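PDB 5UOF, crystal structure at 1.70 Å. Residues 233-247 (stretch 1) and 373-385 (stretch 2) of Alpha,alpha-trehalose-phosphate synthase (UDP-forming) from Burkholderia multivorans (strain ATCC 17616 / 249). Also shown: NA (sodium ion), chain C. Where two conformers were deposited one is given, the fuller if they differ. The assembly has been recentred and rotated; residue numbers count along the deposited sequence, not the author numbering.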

ATOM      1  N   TYR A 233      -0.416 -20.053  -9.847  1.00 15.96           N
ATOM      2  CA  TYR A 233      -1.397 -21.102 -10.153  1.00 13.89           C
ATOM      3  C   TYR A 233      -2.778 -20.499  -9.933  1.00 11.79           C
ATOM      4  O   TYR A 233      -3.399 -20.730  -8.889  1.00 13.49           O
ATOM      5  CB  TYR A 233      -1.224 -22.337  -9.257  1.00 16.03           C
ATOM      6  CG  TYR A 233       0.182 -22.891  -9.114  1.00 18.31           C
ATOM      7  CD1 TYR A 233       1.102 -22.299  -8.261  1.00 14.65           C
ATOM      8  CD2 TYR A 233       0.574 -24.042  -9.791  1.00 16.66           C
ATOM      9  CE1 TYR A 233       2.384 -22.811  -8.118  1.00 14.21           C
ATOM     10  CE2 TYR A 233       1.849 -24.573  -9.650  1.00 16.04           C
ATOM     11  CZ  TYR A 233       2.749 -23.950  -8.805  1.00 17.76           C
ATOM     12  OH  TYR A 233       4.015 -24.453  -8.655  1.00 19.20           O
ATOM     13  N   PRO A 234      -3.259 -19.662 -10.855  1.00 12.43           N
ATOM     14  CA  PRO A 234      -4.569 -19.013 -10.653  1.00 12.32           C
ATOM     15  C   PRO A 234      -5.691 -20.039 -10.526  1.00 15.07           C
ATOM     16  O   PRO A 234      -5.826 -20.936 -11.355  1.00 18.42           O
ATOM     17  CB  PRO A 234      -4.733 -18.149 -11.912  1.00 15.75           C
ATOM     18  CG  PRO A 234      -3.739 -18.680 -12.911  1.00 16.77           C
ATOM     19  CD  PRO A 234      -2.589 -19.193 -12.078  1.00 14.56           C
ATOM     20  N   ILE A 235      -6.496 -19.902  -9.475  1.00 11.77           N
ATOM     21  CA  ILE A 235      -7.571 -20.855  -9.199  1.00 12.26           C
ATOM     22  C   ILE A 235      -8.753 -20.565 -10.115  1.00 16.16           C
ATOM     23  O   ILE A 235      -9.250 -19.432 -10.169  1.00 13.63           O
ATOM     24  CB  ILE A 235      -7.998 -20.785  -7.724  1.00 15.82           C
ATOM     25  CG1 ILE A 235      -6.863 -21.247  -6.810  1.00 17.01           C
ATOM     26  CG2 ILE A 235      -9.248 -21.642  -7.484  1.00 19.45           C
ATOM     27  CD1 ILE A 235      -7.265 -21.346  -5.333  1.00 15.75           C
ATOM     28  N   GLY A 236      -9.235 -21.598 -10.807  1.00 15.82           N
ATOM     29  CA  GLY A 236     -10.377 -21.473 -11.676  1.00 13.67           C
ATOM     30  C   GLY A 236     -11.601 -22.187 -11.140  1.00 15.87           C
ATOM     31  O   GLY A 236     -11.702 -22.513  -9.947  1.00 16.46           O
ATOM     32  N   VAL A 237     -12.551 -22.439 -12.040  1.00 15.30           N
ATOM     33  CA  VAL A 237     -13.812 -23.089 -11.701  1.00 12.02           C
ATOM     34  C   VAL A 237     -14.056 -24.193 -12.721  1.00 12.82           C
ATOM     35  O   VAL A 237     -13.194 -24.472 -13.561  1.00 15.23           O
ATOM     36  CB  VAL A 237     -14.981 -22.089 -11.686  1.00 15.86           C
ATOM     37  CG1 VAL A 237     -14.720 -20.982 -10.669  1.00 15.26           C
ATOM     38  CG2 VAL A 237     -15.196 -21.502 -13.084  1.00 11.32           C
ATOM     39  N   TYR A 238     -15.216 -24.844 -12.653  1.00 13.32           N
ATOM     40  CA  TYR A 238     -15.635 -25.758 -13.715  1.00 14.23           C
ATOM     41  C   TYR A 238     -16.788 -25.099 -14.457  1.00 14.36           C
ATOM     42  O   TYR A 238     -17.954 -25.250 -14.069  1.00 13.78           O
ATOM     43  CB  TYR A 238     -16.045 -27.127 -13.162  1.00 17.01           C
ATOM     44  CG  TYR A 238     -14.876 -27.945 -12.647  1.00 16.94           C
ATOM     45  CD1 TYR A 238     -13.877 -28.381 -13.507  1.00 23.01           C
ATOM     46  CD2 TYR A 238     -14.793 -28.309 -11.310  1.00 20.38           C
ATOM     47  CE1 TYR A 238     -12.809 -29.147 -13.047  1.00 25.01           C
ATOM     48  CE2 TYR A 238     -13.733 -29.068 -10.842  1.00 20.98           C
ATOM     49  CZ  TYR A 238     -12.744 -29.487 -11.715  1.00 25.93           C
ATOM     50  OH  TYR A 238     -11.685 -30.257 -11.262  1.00 28.62           O
ATOM     51  N   PRO A 239     -16.510 -24.337 -15.519  1.00 17.18           N
ATOM     52  CA  PRO A 239     -17.553 -23.459 -16.067  1.00 18.24           C
ATOM     53  C   PRO A 239     -18.726 -24.208 -16.670  1.00 14.54           C
ATOM     54  O   PRO A 239     -19.864 -23.742 -16.539  1.00 15.80           O
ATOM     55  CB  PRO A 239     -16.798 -22.622 -17.116  1.00 20.19           C
ATOM     56  CG  PRO A 239     -15.576 -23.417 -17.440  1.00 18.55           C
ATOM     57  CD  PRO A 239     -15.214 -24.165 -16.193  1.00 19.02           C
ATOM     58  N   ASP A 240     -18.489 -25.357 -17.316  1.00 16.31           N
ATOM     59  CA  ASP A 240     -19.606 -26.107 -17.886  1.00 21.41           C
ATOM     60  C   ASP A 240     -20.510 -26.659 -16.787  1.00 17.09           C
ATOM     61  O   ASP A 240     -21.738 -26.683 -16.937  1.00 17.99           O
ATOM     62  CB  ASP A 240     -19.085 -27.229 -18.785  1.00 26.24           C
ATOM     63  CG  ASP A 240     -18.269 -26.707 -19.971  1.00 36.10           C
ATOM     64  OD1 ASP A 240     -18.379 -25.509 -20.309  1.00 29.30           O
ATOM     65  OD2 ASP A 240     -17.522 -27.510 -20.575  1.00 43.27           O
ATOM     66  N   ALA A 241     -19.923 -27.071 -15.661  1.00 15.51           N
ATOM     67  CA  ALA A 241     -20.720 -27.565 -14.543  1.00 18.59           C
ATOM     68  C   ALA A 241     -21.557 -26.456 -13.921  1.00 18.58           C
ATOM     69  O   ALA A 241     -22.713 -26.684 -13.543  1.00 17.75           O
ATOM     70  CB  ALA A 241     -19.809 -28.206 -13.493  1.00 17.81           C
ATOM     71  N   ILE A 242     -20.991 -25.248 -13.803  1.00 14.49           N
ATOM     72  CA  ILE A 242     -21.750 -24.117 -13.281  1.00 13.25           C
ATOM     73  C   ILE A 242     -22.921 -23.788 -14.196  1.00 13.96           C
ATOM     74  O   ILE A 242     -24.046 -23.556 -13.733  1.00 14.27           O
ATOM     75  CB  ILE A 242     -20.812 -22.913 -13.075  1.00 12.38           C
ATOM     76  CG1 ILE A 242     -19.885 -23.197 -11.883  1.00 16.98           C
ATOM     77  CG2 ILE A 242     -21.606 -21.630 -12.874  1.00 14.08           C
ATOM     78  CD1 ILE A 242     -18.726 -22.230 -11.734  1.00 15.78           C
ATOM     79  N   ALA A 243     -22.685 -23.767 -15.510  1.00 15.58           N
ATOM     80  CA  ALA A 243     -23.760 -23.415 -16.433  1.00 20.21           C
ATOM     81  C   ALA A 243     -24.898 -24.421 -16.347  1.00 14.45           C
ATOM     82  O   ALA A 243     -26.078 -24.045 -16.346  1.00 14.49           O
ATOM     83  CB  ALA A 243     -23.226 -23.332 -17.862  1.00 17.71           C
ATOM     84  N   GLN A 244     -24.559 -25.706 -16.267  1.00 15.23           N
ATOM     85  CA  GLN A 244     -25.581 -26.743 -16.150  0.51 19.16           C
ATOM     86  C   GLN A 244     -26.373 -26.584 -14.859  1.00 19.91           C
ATOM     87  O   GLN A 244     -27.605 -26.719 -14.850  1.00 20.14           O
ATOM     88  CB  GLN A 244     -24.930 -28.127 -16.214  0.51 22.18           C
ATOM     89  CG  GLN A 244     -25.894 -29.281 -15.998  0.51 18.11           C
ATOM     90  CD  GLN A 244     -25.195 -30.637 -15.893  0.51 23.54           C
ATOM     91  OE1 GLN A 244     -24.159 -30.768 -15.239  0.51 26.94           O
ATOM     92  NE2 GLN A 244     -25.762 -31.647 -16.540  0.51 22.99           N
ATOM     93  N   ALA A 245     -25.676 -26.283 -13.753  1.00 16.95           N
ATOM     94  CA  ALA A 245     -26.354 -26.085 -12.476  1.00 16.98           C
ATOM     95  C   ALA A 245     -27.289 -24.888 -12.534  1.00 19.60           C
ATOM     96  O   ALA A 245     -28.418 -24.949 -12.032  1.00 19.73           O
ATOM     97  CB  ALA A 245     -25.333 -25.903 -11.354  1.00 19.09           C
ATOM     98  N   ALA A 246     -26.829 -23.785 -13.129  1.00 14.08           N
ATOM     99  CA  ALA A 246     -27.668 -22.598 -13.234  1.00 13.79           C
ATOM    100  C   ALA A 246     -28.965 -22.928 -13.964  1.00 17.80           C
ATOM    101  O   ALA A 246     -30.057 -22.582 -13.496  1.00 18.37           O
ATOM    102  CB  ALA A 246     -26.899 -21.480 -13.939  1.00 13.47           C
ATOM    103  N   VAL A 247     -28.866 -23.638 -15.096  1.00 14.53           N
ATOM    104  CA  VAL A 247     -30.061 -24.012 -15.854  1.00 15.21           C
ATOM    105  C   VAL A 247     -30.938 -24.950 -15.039  1.00 15.93           C
ATOM    106  O   VAL A 247     -32.169 -24.826 -15.029  1.00 21.00           O
ATOM    107  CB  VAL A 247     -29.657 -24.654 -17.195  1.00 18.19           C
ATOM    108  CG1 VAL A 247     -30.867 -25.348 -17.870  1.00 18.53           C
ATOM    109  CG2 VAL A 247     -29.041 -23.593 -18.104  1.00 19.18           C
ATOM    110  N   GLY A 373      -7.415 -11.522  -4.072  1.00 11.60           N
ATOM    111  CA  GLY A 373      -6.432 -12.444  -4.623  1.00 11.54           C
ATOM    112  C   GLY A 373      -6.851 -13.026  -5.960  1.00  9.55           C
ATOM    113  O   GLY A 373      -6.006 -13.297  -6.822  1.00 10.95           O
ATOM    114  N   MET A 374      -8.150 -13.262  -6.140  1.00  9.00           N
ATOM    115  CA  MET A 374      -8.636 -13.842  -7.387  1.00 10.53           C
ATOM    116  C   MET A 374     -10.043 -13.335  -7.665  1.00 12.19           C
ATOM    117  O   MET A 374     -10.239 -12.530  -8.578  1.00 12.77           O
ATOM    118  CB  MET A 374      -8.580 -15.382  -7.318  1.00 12.24           C
ATOM    119  CG  MET A 374      -9.123 -16.101  -8.565  1.00 15.27           C
ATOM    120  SD  MET A 374      -8.336 -15.541 -10.097  1.00 13.02           S
ATOM    121  CE  MET A 374      -6.596 -15.857  -9.762  1.00 12.55           C
ATOM    122  N   ASN A 375     -11.000 -13.778  -6.841  1.00 12.90           N
ATOM    123  CA  ASN A 375     -12.440 -13.526  -6.896  1.00  8.63           C
ATOM    124  C   ASN A 375     -13.119 -14.563  -7.778  1.00 12.12           C
ATOM    125  O   ASN A 375     -13.190 -14.419  -9.006  1.00 11.68           O
ATOM    126  CB  ASN A 375     -12.807 -12.116  -7.366  1.00 11.96           C
ATOM    127  CG  ASN A 375     -14.236 -11.781  -7.029  1.00 12.79           C
ATOM    128  OD1 ASN A 375     -15.155 -12.361  -7.600  1.00 16.02           O
ATOM    129  ND2 ASN A 375     -14.435 -10.893  -6.063  1.00 12.42           N
ATOM    130  N   LEU A 376     -13.636 -15.616  -7.144  1.00 10.85           N
ATOM    131  CA  LEU A 376     -14.319 -16.664  -7.888  1.00 12.14           C
ATOM    132  C   LEU A 376     -15.741 -16.277  -8.280  1.00 13.69           C
ATOM    133  O   LEU A 376     -16.276 -16.838  -9.243  1.00 13.36           O
ATOM    134  CB  LEU A 376     -14.319 -17.963  -7.073  1.00 13.58           C
ATOM    135  CG  LEU A 376     -12.911 -18.510  -6.783  1.00 14.36           C
ATOM    136  CD1 LEU A 376     -12.974 -19.691  -5.826  1.00 20.94           C
ATOM    137  CD2 LEU A 376     -12.189 -18.904  -8.071  1.00 17.23           C
ATOM    138  N   VAL A 377     -16.359 -15.322  -7.582  1.00 11.45           N
ATOM    139  CA  VAL A 377     -17.671 -14.847  -8.023  1.00 10.80           C
ATOM    140  C   VAL A 377     -17.594 -14.311  -9.448  1.00 12.32           C
ATOM    141  O   VAL A 377     -18.490 -14.559 -10.258  1.00 12.16           O
ATOM    142  CB  VAL A 377     -18.235 -13.802  -7.038  1.00 14.78           C
ATOM    143  CG1 VAL A 377     -19.351 -12.987  -7.681  1.00 13.67           C
ATOM    144  CG2 VAL A 377     -18.743 -14.500  -5.778  1.00 20.63           C
ATOM    145  N   ALA A 378     -16.513 -13.594  -9.794  1.00  8.93           N
ATOM    146  CA  ALA A 378     -16.385 -13.105 -11.169  1.00 10.85           C
ATOM    147  C   ALA A 378     -16.390 -14.258 -12.174  1.00 12.00           C
ATOM    148  O   ALA A 378     -17.049 -14.180 -13.216  1.00 10.91           O
ATOM    149  CB  ALA A 378     -15.115 -12.263 -11.317  1.00 11.28           C
ATOM    150  N   LYS A 379     -15.683 -15.350 -11.864  1.00  8.95           N
ATOM    151  CA  LYS A 379     -15.624 -16.474 -12.789  1.00  7.95           C
ATOM    152  C   LYS A 379     -16.953 -17.220 -12.821  1.00 12.89           C
ATOM    153  O   LYS A 379     -17.419 -17.631 -13.897  1.00 12.62           O
ATOM    154  CB  LYS A 379     -14.471 -17.409 -12.395  1.00 11.40           C
ATOM    155  CG  LYS A 379     -13.098 -16.698 -12.421  1.00 12.73           C
ATOM    156  CD  LYS A 379     -11.937 -17.667 -12.301  1.00 11.71           C
ATOM    157  CE  LYS A 379     -10.588 -16.950 -12.567  1.00 12.83           C
ATOM    158  NZ  LYS A 379      -9.409 -17.886 -12.509  1.00 12.29           N
ATOM    159  N   GLU A 380     -17.571 -17.400 -11.649  1.00 10.79           N
ATOM    160  CA  GLU A 380     -18.890 -18.026 -11.564  1.00 12.78           C
ATOM    161  C   GLU A 380     -19.934 -17.221 -12.322  1.00 12.56           C
ATOM    162  O   GLU A 380     -20.835 -17.797 -12.952  1.00 12.10           O
ATOM    163  CB  GLU A 380     -19.317 -18.166 -10.107  1.00 10.84           C
ATOM    164  CG  GLU A 380     -18.472 -19.154  -9.326  1.00 10.52           C
ATOM    165  CD  GLU A 380     -18.564 -18.959  -7.819  1.00 19.59           C
ATOM    166  OE1 GLU A 380     -19.340 -18.098  -7.366  1.00 17.42           O
ATOM    167  OE2 GLU A 380     -17.863 -19.685  -7.087  1.00 19.36           O
ATOM    168  N   TYR A 381     -19.837 -15.888 -12.259  1.00 11.99           N
ATOM    169  CA  TYR A 381     -20.785 -15.053 -12.986  1.00 11.01           C
ATOM    170  C   TYR A 381     -20.726 -15.346 -14.484  1.00 11.14           C
ATOM    171  O   TYR A 381     -21.755 -15.601 -15.122  1.00 10.18           O
ATOM    172  CB  TYR A 381     -20.519 -13.562 -12.711  1.00  7.87           C
ATOM    173  CG  TYR A 381     -21.571 -12.755 -13.419  1.00 11.14           C
ATOM    174  CD1 TYR A 381     -22.826 -12.590 -12.853  1.00 13.57           C
ATOM    175  CD2 TYR A 381     -21.341 -12.249 -14.698  1.00 12.75           C
ATOM    176  CE1 TYR A 381     -23.824 -11.911 -13.527  1.00 13.97           C
ATOM    177  CE2 TYR A 381     -22.330 -11.547 -15.377  1.00  9.80           C
ATOM    178  CZ  TYR A 381     -23.577 -11.393 -14.784  1.00 10.91           C
ATOM    179  OH  TYR A 381     -24.580 -10.734 -15.457  1.00 12.47           O
ATOM    180  N   VAL A 382     -19.524 -15.325 -15.061  1.00 10.49           N
ATOM    181  CA  VAL A 382     -19.379 -15.598 -16.492  1.00 10.34           C
ATOM    182  C   VAL A 382     -19.881 -16.999 -16.811  1.00 11.57           C
ATOM    183  O   VAL A 382     -20.652 -17.210 -17.758  1.00 11.98           O
ATOM    184  CB  VAL A 382     -17.912 -15.418 -16.919  1.00 12.67           C
ATOM    185  CG1 VAL A 382     -17.689 -15.891 -18.360  1.00 12.99           C
ATOM    186  CG2 VAL A 382     -17.478 -13.960 -16.751  1.00 10.80           C
ATOM    187  N   ALA A 383     -19.445 -17.983 -16.016  1.00 11.53           N
ATOM    188  CA  ALA A 383     -19.796 -19.371 -16.314  1.00  9.52           C
ATOM    189  C   ALA A 383     -21.304 -19.599 -16.297  1.00 15.05           C
ATOM    190  O   ALA A 383     -21.802 -20.519 -16.960  1.00 15.16           O
ATOM    191  CB  ALA A 383     -19.107 -20.304 -15.313  1.00 13.48           C
ATOM    192  N   SER A 384     -22.045 -18.787 -15.545  1.00 10.02           N
ATOM    193  CA  SER A 384     -23.483 -18.977 -15.427  1.00 11.20           C
ATOM    194  C   SER A 384     -24.261 -18.462 -16.637  1.00 13.21           C
ATOM    195  O   SER A 384     -25.443 -18.792 -16.776  1.00 11.59           O
ATOM    196  CB  SER A 384     -23.993 -18.276 -14.158  1.00 11.10           C
ATOM    197  OG  SER A 384     -23.455 -18.869 -12.987  1.00 13.27           O
ATOM    198  N   GLN A 385     -23.649 -17.668 -17.508  1.00 12.59           N
ATOM    199  CA  GLN A 385     -24.433 -16.945 -18.505  1.00  9.98           C
ATOM    200  C   GLN A 385     -24.922 -17.843 -19.630  1.00 12.35           C
ATOM    201  O   GLN A 385     -24.266 -18.813 -20.024  1.00 12.55           O
ATOM    202  CB  GLN A 385     -23.614 -15.802 -19.108  1.00  8.41           C
ATOM    203  CG  GLN A 385     -23.176 -14.803 -18.046  1.00 10.10           C
ATOM    204  CD  GLN A 385     -24.362 -14.272 -17.257  1.00 14.09           C
ATOM    205  OE1 GLN A 385     -25.326 -13.743 -17.834  1.00 12.16           O
ATOM    206  NE2 GLN A 385     -24.322 -14.441 -15.939  1.00  9.32           N
TER
HETATM  207 NA    NA C 501     -27.596 -13.255 -17.936  1.00 14.93          NA
HETATM  208  O   HOH W   1     -27.764 -14.978 -19.654  1.00 14.35           O
HETATM  209  O   HOH W   2     -28.134 -11.671 -19.842  1.00 21.41           O

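What does the start of stretch 2 offer its partner? Before its helix begins, Met 374 points its CA-to-CB bond toward stretch 1, and its thioether end packs on a proline: Met 374 CE lies 3.7 Å from Pro 234 CB, an apolar contact. Asn 375 points away and serves its own helix instead, its OD1 accepting from Ala 378 N at 2.9 Å as a cap. Leu 376 then returns to the contact, its CD2 lying 4.1 Å from Ile 235 CG2 and 4.2 Å from Val 237 CG1.

Where is the polar link? Lys 379 supplies the one hydrogen bond between the stretches, from Lys 379 NZ to Ile 235 O at 2.8 Å. Its chi2 to chi4 are all t, so the extended chain carries the amine to a carbonyl in the loop, while nearer its root Lys 379 CB sits 4.0 Å from Val 237 CG1.

How do the two helices meet? Their axes approach to 8.1 Å and cross at -63°, a close passage that small residues suit. The aliphatic part of Glu 380 comes first, its CG 3.9 Å from Ile 242 CD1. One turn later Ala 383 points toward stretch 1, and its CB rests 3.7 Å from Pro 239 CB and 3.7 Å from Ile 242 CG2. Ala 243 CB approaches Ala 383 O to 3.3 Å, bringing a methyl against the backbone.

What happens as stretch 2 ends? Ser 384 OG donates to Glu 380 O at 2.8 Å, satisfying its hydroxyl within its own stretch while Ile 242 CG2 packs 3.3 Å from that same Ser 384 OG. Beyond it Gln 385 points away from stretch 1: its NE2 donates to Tyr 381 O at 2.9 Å, and its OE1 binds the sodium ion NA at 2.3 Å.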